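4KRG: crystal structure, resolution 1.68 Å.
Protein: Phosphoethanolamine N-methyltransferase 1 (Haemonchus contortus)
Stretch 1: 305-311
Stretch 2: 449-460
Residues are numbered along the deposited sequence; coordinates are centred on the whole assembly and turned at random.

Stretch 1 305-311: QRSPFLH
Stretch 2 449-460: NLDVELSGCNYL

Contact between residues 305-311 and 449-460 of one chain, at least 141 positions apart where they touch. It buries 333 Å² in total and rests on side-chain packing, with no hydrogen bond crossing it. Stretch 1 has no regular helix or strand; stretch 2 is loop or turn until a strand begins at N458. The backbones are nearest at S307 and S455, whose CA atoms lie 6.1 Å apart. Q305 (phi/psi -86/-55) stays out of reach. R306 (-67/-31; chi1 t, chi2 p, chi3 p) points its CB toward stretch 2 and packs along C457 (-104/164, chi1 m) and S455 (-49/-39, chi1 p): R306 CD and R306 NE each lie 3.7 Å from C457 SG, with the sulfur oblique to the guanidinium, and R306 CG is 4.2 Å from S455 CB. Between them, G456 has positive phi (86/13). S307 is extended (-163/143, chi1 t), its CB 4.4 Å from S455 CB. It also opens a type I turn through P308 (-67/-22) and F309 (-89/-6) to L310; L310 N donates to S307 O at 3.3 Å, while F309 N donates to S307 OG at 3.0 Å. The turn leaves P308 clear of stretch 2 and directs the CB atoms of F309 and L310 toward it. F309 (chi1 m, chi2 -58°) has the largest area covered by the other stretch, 66 Å². L450 (-83/118; chi1 m, chi2 t) sets CD1 over one face of the F309 ring, 3.9 Å from its centroid and 26° off the normal, a CH-pi contact in which F309 CZ is 3.6 Å from L450 CD1. V452 (-129/168, chi1 m) adds CG2 at 3.9 Å from F309 CE2. L310 (-86/100; chi1 t, chi2 p) meets the edge of the Y459 ring, with L310 CD2 3.9 Å from Y459 OH and 4.1 Å from Y459 CE1. The CB of Y459 (-137/136) points sideways, but its chain (chi1 m, chi2 -82°) brings the hydroxyl nearer, where Y459 OH donates to S455 OG at 2.7 Å. H311 (-163/-178) is out of reach.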

# COMPACT_ATOMS: atom_id res chain seq x y z
N GLN A 305 -11.42 2.57 -14.30
CA GLN A 305 -12.85 2.59 -14.04
C GLN A 305 -13.65 1.88 -15.13
O GLN A 305 -14.43 0.98 -14.84
CB GLN A 305 -13.36 4.03 -13.89
CG GLN A 305 -14.86 4.06 -13.68
CD GLN A 305 -15.44 5.46 -13.67
OE1 GLN A 305 -15.98 5.91 -12.66
NE2 GLN A 305 -15.37 6.14 -14.82
N ARG A 306 -13.45 2.29 -16.37
CA ARG A 306 -14.20 1.72 -17.48
C ARG A 306 -13.83 0.26 -17.71
O ARG A 306 -14.66 -0.54 -18.12
CB ARG A 306 -13.96 2.53 -18.76
CG ARG A 306 -14.71 2.02 -19.98
CD ARG A 306 -16.21 2.00 -19.75
NE ARG A 306 -16.71 3.30 -19.31
CZ ARG A 306 -17.95 3.53 -18.89
NH1 ARG A 306 -18.83 2.54 -18.86
NH2 ARG A 306 -18.31 4.75 -18.50
N SER A 307 -12.59 -0.09 -17.42
CA SER A 307 -12.09 -1.42 -17.72
C SER A 307 -10.83 -1.69 -16.93
O SER A 307 -10.01 -0.79 -16.74
CB SER A 307 -11.77 -1.52 -19.21
OG SER A 307 -10.92 -2.62 -19.47
N PRO A 308 -10.64 -2.94 -16.48
CA PRO A 308 -9.40 -3.27 -15.76
C PRO A 308 -8.18 -3.19 -16.67
O PRO A 308 -7.05 -3.04 -16.19
CB PRO A 308 -9.64 -4.71 -15.31
CG PRO A 308 -10.65 -5.25 -16.26
CD PRO A 308 -11.54 -4.10 -16.60
N PHE A 309 -8.41 -3.30 -17.97
CA PHE A 309 -7.33 -3.32 -18.95
C PHE A 309 -6.94 -1.93 -19.45
O PHE A 309 -5.96 -1.78 -20.19
CB PHE A 309 -7.71 -4.22 -20.13
CG PHE A 309 -8.15 -5.59 -19.70
CD1 PHE A 309 -7.31 -6.40 -18.95
CD2 PHE A 309 -9.41 -6.06 -20.02
CE1 PHE A 309 -7.71 -7.65 -18.54
CE2 PHE A 309 -9.82 -7.32 -19.62
CZ PHE A 309 -8.96 -8.11 -18.87
N LEU A 310 -7.69 -0.92 -19.04
CA LEU A 310 -7.37 0.46 -19.40
C LEU A 310 -6.38 1.03 -18.39
O LEU A 310 -6.75 1.43 -17.29
CB LEU A 310 -8.64 1.32 -19.46
CG LEU A 310 -8.48 2.79 -19.88
CD1 LEU A 310 -7.72 2.89 -21.19
CD2 LEU A 310 -9.84 3.44 -20.02
N HIS A 311 -5.10 1.03 -18.78
CA HIS A 311 -4.04 1.56 -17.93
C HIS A 311 -2.79 1.84 -18.75
O HIS A 311 -2.78 1.66 -19.96
CB HIS A 311 -3.74 0.59 -16.77
CG HIS A 311 -3.07 -0.68 -17.20
ND1 HIS A 311 -2.08 -1.29 -16.46
CD2 HIS A 311 -3.27 -1.47 -18.29
CE1 HIS A 311 -1.70 -2.40 -17.07
NE2 HIS A 311 -2.40 -2.52 -18.19
N ASN A 449 -6.27 -14.11 -25.09
CA ASN A 449 -7.39 -15.04 -24.98
C ASN A 449 -8.34 -14.66 -23.84
O ASN A 449 -8.84 -15.51 -23.12
CB ASN A 449 -6.90 -16.48 -24.80
CG ASN A 449 -7.98 -17.50 -25.05
OD1 ASN A 449 -8.81 -17.34 -25.95
ND2 ASN A 449 -8.00 -18.55 -24.24
N LEU A 450 -8.57 -13.36 -23.69
CA LEU A 450 -9.53 -12.89 -22.71
C LEU A 450 -10.91 -12.97 -23.35
O LEU A 450 -11.16 -12.33 -24.36
CB LEU A 450 -9.20 -11.45 -22.32
CG LEU A 450 -7.90 -11.27 -21.53
CD1 LEU A 450 -7.41 -9.83 -21.59
CD2 LEU A 450 -8.12 -11.68 -20.09
N ASP A 451 -11.80 -13.76 -22.78
CA ASP A 451 -13.15 -13.84 -23.34
C ASP A 451 -13.99 -12.69 -22.82
O ASP A 451 -14.98 -12.88 -22.11
CB ASP A 451 -13.81 -15.18 -23.01
CG ASP A 451 -13.66 -16.19 -24.12
OD1 ASP A 451 -12.69 -16.06 -24.91
OD2 ASP A 451 -14.50 -17.11 -24.22
N VAL A 452 -13.57 -11.48 -23.17
CA VAL A 452 -14.26 -10.28 -22.72
C VAL A 452 -14.57 -9.38 -23.91
O VAL A 452 -14.06 -9.61 -25.01
CB VAL A 452 -13.43 -9.51 -21.67
CG1 VAL A 452 -12.93 -10.46 -20.59
CG2 VAL A 452 -12.25 -8.83 -22.34
N GLU A 453 -15.40 -8.37 -23.70
CA GLU A 453 -15.74 -7.45 -24.78
C GLU A 453 -14.81 -6.26 -24.75
O GLU A 453 -14.09 -6.07 -23.77
CB GLU A 453 -17.19 -6.98 -24.65
CG GLU A 453 -18.22 -8.10 -24.60
CD GLU A 453 -18.20 -8.96 -25.85
OE1 GLU A 453 -17.83 -8.45 -26.92
OE2 GLU A 453 -18.56 -10.16 -25.75
N LEU A 454 -14.82 -5.46 -25.81
CA LEU A 454 -14.04 -4.23 -25.82
C LEU A 454 -14.66 -3.27 -24.82
O LEU A 454 -15.85 -3.37 -24.52
CB LEU A 454 -14.04 -3.59 -27.21
CG LEU A 454 -12.90 -3.97 -28.18
CD1 LEU A 454 -12.86 -5.46 -28.38
CD2 LEU A 454 -13.05 -3.26 -29.51
N SER A 455 -13.84 -2.35 -24.29
CA SER A 455 -14.33 -1.30 -23.41
C SER A 455 -15.55 -0.62 -24.04
O SER A 455 -16.51 -0.29 -23.34
CB SER A 455 -13.24 -0.27 -23.15
OG SER A 455 -12.91 0.43 -24.33
N GLY A 456 -15.51 -0.44 -25.35
CA GLY A 456 -16.68 -0.02 -26.10
C GLY A 456 -16.87 1.48 -26.13
O GLY A 456 -17.93 1.96 -26.53
N CYS A 457 -15.85 2.21 -25.72
CA CYS A 457 -15.91 3.67 -25.67
C CYS A 457 -15.13 4.29 -26.81
O CYS A 457 -14.32 3.63 -27.45
CB CYS A 457 -15.33 4.17 -24.35
SG CYS A 457 -16.35 3.82 -22.94
N ASN A 458 -15.39 5.58 -27.06
CA ASN A 458 -14.53 6.36 -27.95
C ASN A 458 -13.34 6.88 -27.15
O ASN A 458 -13.39 6.89 -25.92
CB ASN A 458 -15.33 7.51 -28.56
CG ASN A 458 -16.50 7.02 -29.36
OD1 ASN A 458 -16.39 6.04 -30.09
ND2 ASN A 458 -17.64 7.67 -29.21
N TYR A 459 -12.27 7.29 -27.83
CA TYR A 459 -11.06 7.72 -27.13
C TYR A 459 -10.42 8.97 -27.69
O TYR A 459 -10.27 9.12 -28.90
CB TYR A 459 -10.03 6.59 -27.06
CG TYR A 459 -10.40 5.51 -26.09
CD1 TYR A 459 -10.14 5.65 -24.73
CD2 TYR A 459 -11.04 4.35 -26.52
CE1 TYR A 459 -10.49 4.67 -23.83
CE2 TYR A 459 -11.40 3.36 -25.63
CZ TYR A 459 -11.13 3.52 -24.29
OH TYR A 459 -11.48 2.55 -23.39
N LEU A 460 -10.03 9.86 -26.78
CA LEU A 460 -9.26 11.04 -27.13
C LEU A 460 -7.87 10.92 -26.55
O LEU A 460 -7.69 10.45 -25.42
CB LEU A 460 -9.93 12.30 -26.58
CG LEU A 460 -11.36 12.62 -27.03
CD1 LEU A 460 -11.88 13.85 -26.30
CD2 LEU A 460 -11.43 12.82 -28.53